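Local coordinates for AbiEi antitoxin C-terminal domain-containing protein (Mycobacterium tuberculosis, PDB 1ZEL), which is of uncharacterised function but probably binds DNA through a winged-helix, helix-turn-helix region and carries an AbiEi antitoxin C-terminal domain, at residues D213-D216 and E217-E220; G247-L250 and L251-H255; E184-L187 and V188-A191. One frame throughout, in Å; residues are numbered along the deposited sequence.

Interaction 1. Residues D213-D216 and E217-E220; sequences DCSD and ERLE. With NA (sodium ion), chain C; FMT (formic acid), chain J.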
ATOM      1  N   ASP A 213      16.031   3.909  10.007  1.00 21.17           N
ATOM      2  CA  ASP A 213      16.063   3.196   8.716  1.00 21.57           C
ATOM      3  C   ASP A 213      16.139   4.100   7.504  1.00 22.06           C
ATOM      4  O   ASP A 213      16.136   3.589   6.384  1.00 21.55           O
ATOM      5  CB  ASP A 213      14.833   2.281   8.540  1.00 20.51           C
ATOM      6  CG  ASP A 213      14.748   1.217   9.618  1.00 21.97           C
ATOM      7  OD1 ASP A 213      15.776   0.939  10.253  1.00 18.64           O
ATOM      8  OD2 ASP A 213      13.655   0.676   9.879  1.00 18.12           O
ATOM      9  N   CYS A 214      16.168   5.418   7.718  1.00 21.77           N
ATOM     10  CA  CYS A 214      16.144   6.379   6.612  1.00 21.81           C
ATOM     11  C   CYS A 214      17.538   6.902   6.382  1.00 21.66           C
ATOM     12  O   CYS A 214      18.231   7.296   7.315  1.00 21.55           O
ATOM     13  CB  CYS A 214      15.241   7.575   6.922  1.00 20.00           C
ATOM     14  SG  CYS A 214      13.516   7.145   7.022  1.00 21.82           S
ATOM     15  N   SER A 215      17.930   6.908   5.119  1.00 22.56           N
ATOM     16  CA  SER A 215      19.138   7.590   4.693  1.00 22.63           C
ATOM     17  C   SER A 215      18.759   9.047   4.419  1.00 22.15           C
ATOM     18  O   SER A 215      17.784   9.340   3.702  1.00 21.64           O
ATOM     19  CB  SER A 215      19.664   6.898   3.433  1.00 23.25           C
ATOM     20  OG  SER A 215      20.314   7.823   2.608  1.00 25.57           O
ATOM     21  N   ASP A 216      19.518   9.976   4.985  1.00 22.92           N
ATOM     22  CA  ASP A 216      19.205  11.393   4.794  1.00 23.20           C
ATOM     23  C   ASP A 216      19.395  11.870   3.345  1.00 23.06           C
ATOM     24  O   ASP A 216      18.705  12.783   2.907  1.00 23.16           O
ATOM     25  CB  ASP A 216      19.959  12.257   5.798  1.00 23.97           C
ATOM     26  CG  ASP A 216      19.581  11.929   7.255  1.00 24.81           C
ATOM     27  OD1 ASP A 216      18.544  11.269   7.526  1.00 30.60           O
ATOM     28  OD2 ASP A 216      20.333  12.313   8.144  1.00 28.68           O
ATOM     29  N   GLU A 217      20.301  11.251   2.588  1.00 23.29           N
ATOM     30  CA  GLU A 217      20.409  11.615   1.168  1.00 23.55           C
ATOM     31  C   GLU A 217      19.136  11.249   0.411  1.00 22.76           C
ATOM     32  O   GLU A 217      18.679  12.011  -0.437  1.00 22.36           O
ATOM     33  CB  GLU A 217      21.605  10.971   0.472  1.00 24.66           C
ATOM     34  CG  GLU A 217      21.660  11.394  -1.014  1.00 29.12           C
ATOM     35  CD  GLU A 217      22.801  10.771  -1.822  1.00 38.90           C
ATOM     36  OE1 GLU A 217      23.887  10.528  -1.245  1.00 43.67           O
ATOM     37  OE2 GLU A 217      22.604  10.538  -3.037  1.00 33.43           O
ATOM     38  N   ARG A 218      18.588  10.073   0.686  1.00 23.23           N
ATOM     39  CA  ARG A 218      17.331   9.670   0.023  1.00 23.26           C
ATOM     40  C   ARG A 218      16.194  10.561   0.451  1.00 22.48           C
ATOM     41  O   ARG A 218      15.384  10.957  -0.375  1.00 23.44           O
ATOM     42  CB  ARG A 218      16.989   8.225   0.330  1.00 22.90           C
ATOM     43  CG  ARG A 218      17.890   7.287  -0.403  1.00 28.76           C
ATOM     44  CD  ARG A 218      17.695   5.871   0.067  1.00 33.15           C
ATOM     45  NE  ARG A 218      16.487   5.274  -0.490  1.00 38.56           N
ATOM     46  CZ  ARG A 218      16.396   4.757  -1.710  1.00 35.09           C
ATOM     47  NH1 ARG A 218      15.261   4.224  -2.104  1.00 41.48           N
ATOM     48  NH2 ARG A 218      17.432   4.760  -2.524  1.00 36.55           N
ATOM     49  N   LEU A 219      16.134  10.897   1.741  1.00 22.16           N
ATOM     50  CA  LEU A 219      15.111  11.829   2.232  1.00 21.82           C
ATOM     51  C   LEU A 219      15.158  13.136   1.446  1.00 21.94           C
ATOM     52  O   LEU A 219      14.138  13.643   0.966  1.00 21.24           O
ATOM     53  CB  LEU A 219      15.317  12.114   3.727  1.00 21.86           C
ATOM     54  CG  LEU A 219      14.846  10.989   4.663  1.00 21.21           C
ATOM     55  CD1 LEU A 219      15.181  11.366   6.106  1.00 21.97           C
ATOM     56  CD2 LEU A 219      13.332  10.712   4.522  1.00 17.97           C
ATOM     57  N   GLU A 220      16.367  13.660   1.284  1.00 21.13           N
ATOM     58  CA  GLU A 220      16.547  14.922   0.650  1.00 21.45           C
ATOM     59  C   GLU A 220      16.092  14.882  -0.818  1.00 21.55           C
ATOM     60  O   GLU A 220      15.488  15.838  -1.319  1.00 21.20           O
ATOM     61  CB  GLU A 220      18.022  15.301   0.774  1.00 22.12           C
ATOM     62  CG  GLU A 220      18.398  16.579   0.082  1.00 25.73           C
ATOM     63  CD  GLU A 220      19.884  16.854   0.165  1.00 32.97           C
ATOM     64  OE1 GLU A 220      20.625  16.052   0.786  1.00 32.25           O
ATOM     65  OE2 GLU A 220      20.300  17.882  -0.402  1.00 33.15           O
TER
HETATM   66 NA    NA C 401      14.606   0.521  12.143  1.00 22.38          NA
HETATM   67  C   FMT J 712      21.174   6.011  -0.340  1.00 55.41           C
HETATM   68  O1  FMT J 712      20.638   6.513  -1.333  1.00 55.78           O
HETATM   69  O2  FMT J 712      21.610   6.658   0.614  1.00 54.60           O
HETATM   70  O   HOH W   1      20.690  14.962   3.065  1.00 27.59           O
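Ser215 is the N-cap of helix 216-223, and its hydroxyl turns back onto the first turn. Ser215 OG accepts a weak capping bond from Arg218 N at 3.4 Å, nearly straight with an N-H...O angle of 170°. The same hydroxyl donates to O2 of a formic acid molecule, with Ser215 OG and that O2 2.6 Å apart. The formic acid is probably from the crystallisation liquor. Its O1 lies in the guanidinium plane of Arg218, at the edge, and close to the arginine's CG and CD. The bend of the Arg218 chain at chi3 (77°) brings the guanidinium edge round to this O1. Its NH1 bonds to Ala155 O, and its NE has a long, weak ion pair with Glu184.

The backbone completes the turn. Leu219 N donates to Ser215 O at 3.0 Å. Glu220 N reaches Asp216 O at 3.0 Å. A water also donates to Asp216 O, weakly, and to Glu220 OE1, so it spans the two residues. On the buried side, Leu219 CD1 rests on Cys214 CB at 3.9 Å. Leu219 CD1 also lies 3.7 Å from Asp216 OD1. That carboxylate oxygen has its charged partner in Arg246, by a salt bridge.

Further back, Asp213 grips the sodium ion with both carboxylate oxygens, OD1 at 2.3 Å and OD2 at 2.5 Å. Arg167 and Asp209 belong to the same metal site. The loop thus passes from a bidentate carboxylate-sodium site to a serine N-cap, the classic start of an alpha-helix.

Interaction 2. Residues G247-L250 and L251-H255; sequences GQAL and LAKRH. With FMT (formic acid), chain H.
Gly247 accepts the first of the bonds that close the C-terminal end of helix 244-251, where a type I beta turn follows from Leu251 to Arg254. Leu251 N donates to Gly247 O at 2.9 Å. One step on, Ala252 N donates to Gln248 O at 3.0 Å, and the methyl of Ala252 sits beside the same carbonyl.

Ala249 O is served differently. A water bridges Ala249 O and Lys253 NZ, donating to the first and accepting from the second. Its modelled distances to both atoms are unusually short, so the details of this bridge are doubtful. The bend at the end of the lysine chain (chi4 87°) turns NZ back toward this carbonyl. Lys253 also lies against Glu220 of helix 216-223.

Leu250 O takes Lys253 N at 3.0 Å. This bond skips back three residues instead of four, and the donor stands above the carbonyl plane. The Leu250 side chain packs on Leu223 and Ser235. The branched end of Leu251 turns into the fold, against Trp231 and Met259.

Beyond the turn, His255 N donates to O2 of a formic acid molecule, which Thr228 and Thr256 also hold. Arg254 folds back on the turn that it ends. Its CG sits between the backbone N and the carbonyl carbon (chi1 62°), and the chain then runs extended to NE. NH2 bonds to Glu257 O. Leu251 O accepts both Arg254 N and Arg254 NH1, from opposite faces of its plane, with NH1 at 3.0 Å.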
ATOM      1  N   GLY A 247      17.767  16.062  11.849  1.00 21.42           N
ATOM      2  CA  GLY A 247      16.602  16.865  11.458  1.00 20.55           C
ATOM      3  C   GLY A 247      16.964  18.293  11.070  1.00 20.07           C
ATOM      4  O   GLY A 247      16.516  18.810  10.035  1.00 18.17           O
ATOM      5  N   GLN A 248      17.807  18.926  11.878  1.00 20.90           N
ATOM      6  CA  GLN A 248      18.247  20.290  11.595  1.00 21.55           C
ATOM      7  C   GLN A 248      19.138  20.370  10.342  1.00 22.46           C
ATOM      8  O   GLN A 248      19.055  21.338   9.560  1.00 22.86           O
ATOM      9  CB  GLN A 248      18.927  20.870  12.830  1.00 22.06           C
ATOM     10  CG  GLN A 248      17.922  21.083  13.979  1.00 24.69           C
ATOM     11  CD  GLN A 248      18.572  21.317  15.328  1.00 34.58           C
ATOM     12  OE1 GLN A 248      19.664  21.874  15.418  1.00 35.75           O
ATOM     13  NE2 GLN A 248      17.893  20.900  16.393  1.00 36.65           N
ATOM     14  N   ALA A 249      19.948  19.336  10.122  1.00 22.35           N
ATOM     15  CA  ALA A 249      20.800  19.297   8.935  1.00 22.28           C
ATOM     16  C   ALA A 249      19.958  19.102   7.683  1.00 22.60           C
ATOM     17  O   ALA A 249      20.236  19.700   6.637  1.00 23.14           O
ATOM     18  CB  ALA A 249      21.825  18.201   9.039  1.00 22.85           C
ATOM     19  N   LEU A 250      18.931  18.264   7.786  1.00 21.85           N
ATOM     20  CA  LEU A 250      18.055  18.010   6.645  1.00 20.99           C
ATOM     21  C   LEU A 250      17.323  19.288   6.324  1.00 21.00           C
ATOM     22  O   LEU A 250      17.208  19.679   5.154  1.00 20.25           O
ATOM     23  CB  LEU A 250      17.057  16.865   6.958  1.00 21.00           C
ATOM     24  CG  LEU A 250      16.059  16.582   5.818  1.00 17.79           C
ATOM     25  CD1 LEU A 250      16.810  16.122   4.569  1.00 18.48           C
ATOM     26  CD2 LEU A 250      15.002  15.578   6.250  1.00 18.47           C
ATOM     27  N   LEU A 251      16.844  19.966   7.367  1.00 21.37           N
ATOM     28  CA  LEU A 251      16.038  21.173   7.134  1.00 22.66           C
ATOM     29  C   LEU A 251      16.873  22.251   6.464  1.00 22.63           C
ATOM     30  O   LEU A 251      16.372  22.982   5.611  1.00 22.86           O
ATOM     31  CB  LEU A 251      15.369  21.700   8.417  1.00 22.11           C
ATOM     32  CG  LEU A 251      14.371  22.863   8.246  1.00 24.02           C
ATOM     33  CD1 LEU A 251      13.305  22.629   7.161  1.00 24.75           C
ATOM     34  CD2 LEU A 251      13.708  23.189   9.537  1.00 26.59           C
ATOM     35  N   ALA A 252      18.152  22.318   6.821  1.00 23.34           N
ATOM     36  CA  ALA A 252      19.067  23.274   6.209  1.00 23.85           C
ATOM     37  C   ALA A 252      19.289  23.075   4.707  1.00 24.77           C
ATOM     38  O   ALA A 252      19.842  23.952   4.042  1.00 25.06           O
ATOM     39  CB  ALA A 252      20.390  23.284   6.960  1.00 24.82           C
ATOM     40  N   LYS A 253      18.840  21.947   4.155  1.00 24.86           N
ATOM     41  CA  LYS A 253      19.067  21.649   2.731  1.00 24.95           C
ATOM     42  C   LYS A 253      17.858  21.970   1.836  1.00 24.91           C
ATOM     43  O   LYS A 253      17.876  21.699   0.626  1.00 24.95           O
ATOM     44  CB  LYS A 253      19.527  20.200   2.551  1.00 24.75           C
ATOM     45  CG  LYS A 253      20.981  19.973   3.011  1.00 26.93           C
ATOM     46  CD  LYS A 253      21.331  18.494   3.051  1.00 34.09           C
ATOM     47  CE  LYS A 253      22.806  18.231   3.367  1.00 40.06           C
ATOM     48  NZ  LYS A 253      23.075  18.176   4.853  1.00 43.21           N
ATOM     49  N   ARG A 254      16.833  22.577   2.438  1.00 24.44           N
ATOM     50  CA  ARG A 254      15.598  22.961   1.737  1.00 23.67           C
ATOM     51  C   ARG A 254      15.934  23.982   0.661  1.00 24.87           C
ATOM     52  O   ARG A 254      16.978  24.655   0.736  1.00 24.24           O
ATOM     53  CB  ARG A 254      14.589  23.558   2.726  1.00 23.45           C
ATOM     54  CG  ARG A 254      15.087  24.838   3.410  1.00 20.11           C
ATOM     55  CD  ARG A 254      14.064  25.449   4.354  1.00 22.11           C
ATOM     56  NE  ARG A 254      14.494  26.743   4.875  1.00 21.00           N
ATOM     57  CZ  ARG A 254      15.431  26.914   5.798  1.00 23.83           C
ATOM     58  NH1 ARG A 254      16.074  25.880   6.303  1.00 18.84           N
ATOM     59  NH2 ARG A 254      15.739  28.137   6.209  1.00 25.87           N
ATOM     60  N   HIS A 255      15.059  24.106  -0.336  1.00 25.49           N
ATOM     61  CA  HIS A 255      15.340  25.017  -1.436  1.00 26.61           C
ATOM     62  C   HIS A 255      14.963  26.447  -1.119  1.00 26.83           C
ATOM     63  O   HIS A 255      15.589  27.354  -1.632  1.00 27.07           O
ATOM     64  CB  HIS A 255      14.698  24.570  -2.754  1.00 25.93           C
ATOM     65  CG  HIS A 255      15.024  23.156  -3.136  1.00 31.00           C
ATOM     66  ND1 HIS A 255      14.203  22.393  -3.937  1.00 37.49           N
ATOM     67  CD2 HIS A 255      16.068  22.359  -2.805  1.00 36.92           C
ATOM     68  CE1 HIS A 255      14.735  21.196  -4.096  1.00 38.21           C
ATOM     69  NE2 HIS A 255      15.861  21.145  -3.411  1.00 38.45           N
TER
HETATM   70  C   FMT H 710      11.625  23.876  -0.011  1.00 24.68           C
HETATM   71  O1  FMT H 710      11.918  24.748   0.818  1.00 25.19           O
HETATM   72  O2  FMT H 710      12.465  23.243  -0.653  1.00 24.69           O
HETATM   73  O   HOH W   2      22.678  20.253   6.277  1.00 37.35           O

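Interaction 3. Residues E184-L187 and V188-A191; sequences EALL and VQIA
Leu186 and Ile190 meet one helical turn apart on helix 183-192. Leu186 CD1 touches Ile190 CG2 at 3.8 Å, and the two side chains cross obliquely. A chi1 of 67° folds Ile190 CG1 in over its own backbone. Ile190 CG1 thus comes within 3.3 Å of Leu187 O. Ile190 CG2 is equally close to Leu186 O. This is the tight part of the contact.

Four regular i to i+4 backbone bonds hold the two turns. Val188 N reaches Glu184 O at 2.9 Å, and Gln189 N reaches Ala185 O at 2.8 Å. Ile190 N donates to Leu186 O, and Ala191 N to Leu187 O, both at 3.0 Å.

The other side chains meet each other far less, and turn to the rest of the fold. No solvent side exists here, since all eight residues are buried. Leu187 and Ala191 face Ala234 of helix 228-240. Val188 lies on Leu222 and Leu223, though Val188 CG2 also sits 3.4 Å from Glu184 O. The buried polar ends have partners. Glu184 OE2 accepts from Ser215 N and makes a salt bridge with Arg160. The Gln189 amide uses both atoms, OE1 to Gly106 N and NE2 to Ser196 OG. This is a buried alpha-helix of the AbiEi C-terminal region, packed by helices 200-203, 216-223 and 228-240.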
ATOM      1  N   GLU A 184      12.075   5.928   3.598  1.00 21.00           N
ATOM      2  CA  GLU A 184      12.256   7.313   3.195  1.00 20.63           C
ATOM      3  C   GLU A 184      11.029   7.856   2.491  1.00 20.62           C
ATOM      4  O   GLU A 184      10.541   8.929   2.831  1.00 19.82           O
ATOM      5  CB  GLU A 184      13.513   7.486   2.334  1.00 20.31           C
ATOM      6  CG  GLU A 184      14.781   7.156   3.120  1.00 20.84           C
ATOM      7  CD  GLU A 184      15.288   5.749   2.853  1.00 26.77           C
ATOM      8  OE1 GLU A 184      14.500   4.933   2.340  1.00 25.39           O
ATOM      9  OE2 GLU A 184      16.470   5.468   3.154  1.00 28.17           O
ATOM     10  N   ALA A 185      10.495   7.100   1.541  1.00 20.50           N
ATOM     11  CA  ALA A 185       9.333   7.586   0.797  1.00 20.55           C
ATOM     12  C   ALA A 185       8.109   7.636   1.699  1.00 20.99           C
ATOM     13  O   ALA A 185       7.280   8.539   1.579  1.00 20.24           O
ATOM     14  CB  ALA A 185       9.088   6.757  -0.461  1.00 19.77           C
ATOM     15  N   LEU A 186       8.015   6.681   2.623  1.00 21.16           N
ATOM     16  CA  LEU A 186       6.946   6.708   3.609  1.00 20.65           C
ATOM     17  C   LEU A 186       7.028   7.972   4.461  1.00 20.31           C
ATOM     18  O   LEU A 186       6.031   8.679   4.624  1.00 20.37           O
ATOM     19  CB  LEU A 186       7.016   5.479   4.510  1.00 20.17           C
ATOM     20  CG  LEU A 186       6.068   5.507   5.706  1.00 18.14           C
ATOM     21  CD1 LEU A 186       4.575   5.504   5.295  1.00 16.63           C
ATOM     22  CD2 LEU A 186       6.415   4.346   6.566  1.00 14.73           C
ATOM     23  N   LEU A 187       8.219   8.277   4.969  1.00 19.61           N
ATOM     24  CA  LEU A 187       8.366   9.409   5.865  1.00 19.72           C
ATOM     25  C   LEU A 187       8.035  10.681   5.086  1.00 19.03           C
ATOM     26  O   LEU A 187       7.338  11.576   5.589  1.00 20.22           O
ATOM     27  CB  LEU A 187       9.786   9.478   6.434  1.00 18.99           C
ATOM     28  CG  LEU A 187      10.040  10.458   7.583  1.00 19.12           C
ATOM     29  CD1 LEU A 187      11.147   9.930   8.514  1.00 16.30           C
ATOM     30  CD2 LEU A 187      10.408  11.861   7.003  1.00 16.51           C
ATOM     31  N   VAL A 188       8.548  10.786   3.865  1.00 18.86           N
ATOM     32  CA  VAL A 188       8.263  11.987   3.071  1.00 18.78           C
ATOM     33  C   VAL A 188       6.767  12.093   2.753  1.00 18.54           C
ATOM     34  O   VAL A 188       6.199  13.182   2.766  1.00 19.20           O
ATOM     35  CB  VAL A 188       9.121  12.069   1.813  1.00 18.20           C
ATOM     36  CG1 VAL A 188       8.670  13.239   0.945  1.00 17.53           C
ATOM     37  CG2 VAL A 188      10.612  12.238   2.231  1.00 16.79           C
ATOM     38  N   GLN A 189       6.130  10.959   2.510  1.00 17.73           N
ATOM     39  CA  GLN A 189       4.700  10.962   2.220  1.00 17.93           C
ATOM     40  C   GLN A 189       3.929  11.554   3.388  1.00 18.86           C
ATOM     41  O   GLN A 189       3.111  12.456   3.218  1.00 19.12           O
ATOM     42  CB  GLN A 189       4.188   9.541   1.966  1.00 17.26           C
ATOM     43  CG  GLN A 189       2.676   9.518   1.673  1.00 14.67           C
ATOM     44  CD  GLN A 189       2.041   8.188   1.964  1.00 20.60           C
ATOM     45  OE1 GLN A 189       2.657   7.150   1.784  1.00 19.98           O
ATOM     46  NE2 GLN A 189       0.785   8.208   2.403  1.00 21.30           N
ATOM     47  N   ILE A 190       4.184  11.032   4.584  1.00 18.26           N
ATOM     48  CA  ILE A 190       3.368  11.428   5.722  1.00 19.35           C
ATOM     49  C   ILE A 190       3.736  12.852   6.228  1.00 19.45           C
ATOM     50  O   ILE A 190       2.908  13.528   6.838  1.00 19.39           O
ATOM     51  CB  ILE A 190       3.457  10.354   6.820  1.00 19.30           C
ATOM     52  CG1 ILE A 190       4.859  10.304   7.410  1.00 19.58           C
ATOM     53  CG2 ILE A 190       3.165   8.962   6.211  1.00 20.27           C
ATOM     54  CD1 ILE A 190       4.971   9.329   8.603  1.00 18.54           C
ATOM     55  N   ALA A 191       4.967  13.298   5.977  1.00 18.68           N
ATOM     56  CA  ALA A 191       5.340  14.703   6.257  1.00 19.32           C
ATOM     57  C   ALA A 191       4.680  15.646   5.239  1.00 19.77           C
ATOM     58  O   ALA A 191       4.177  16.725   5.596  1.00 19.86           O
ATOM     59  CB  ALA A 191       6.871  14.869   6.215  1.00 18.76           C
TER

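Along the chain the order is interaction 3, then interaction 1, then interaction 2. All three lie on the same side of the chain's centre. Interaction 1 is the middle piece, with its centre about 10 Å from that of interaction 3 and about 12 Å from that of interaction 2. It touches both. Glu184 joins helix 183-192 to the start of helix 216-223, while Glu220 and Leu219 meet Lys253 and Leu250 of interaction 2. Residues 184-191 and 247-255 do not touch, and their nearest atoms are about 6 Å apart. Helix 228-240 packs on all three. The contacts thus belong to one cluster of neighbouring helices, with interactions 1 and 3 both in the AbiEi antitoxin C-terminal region.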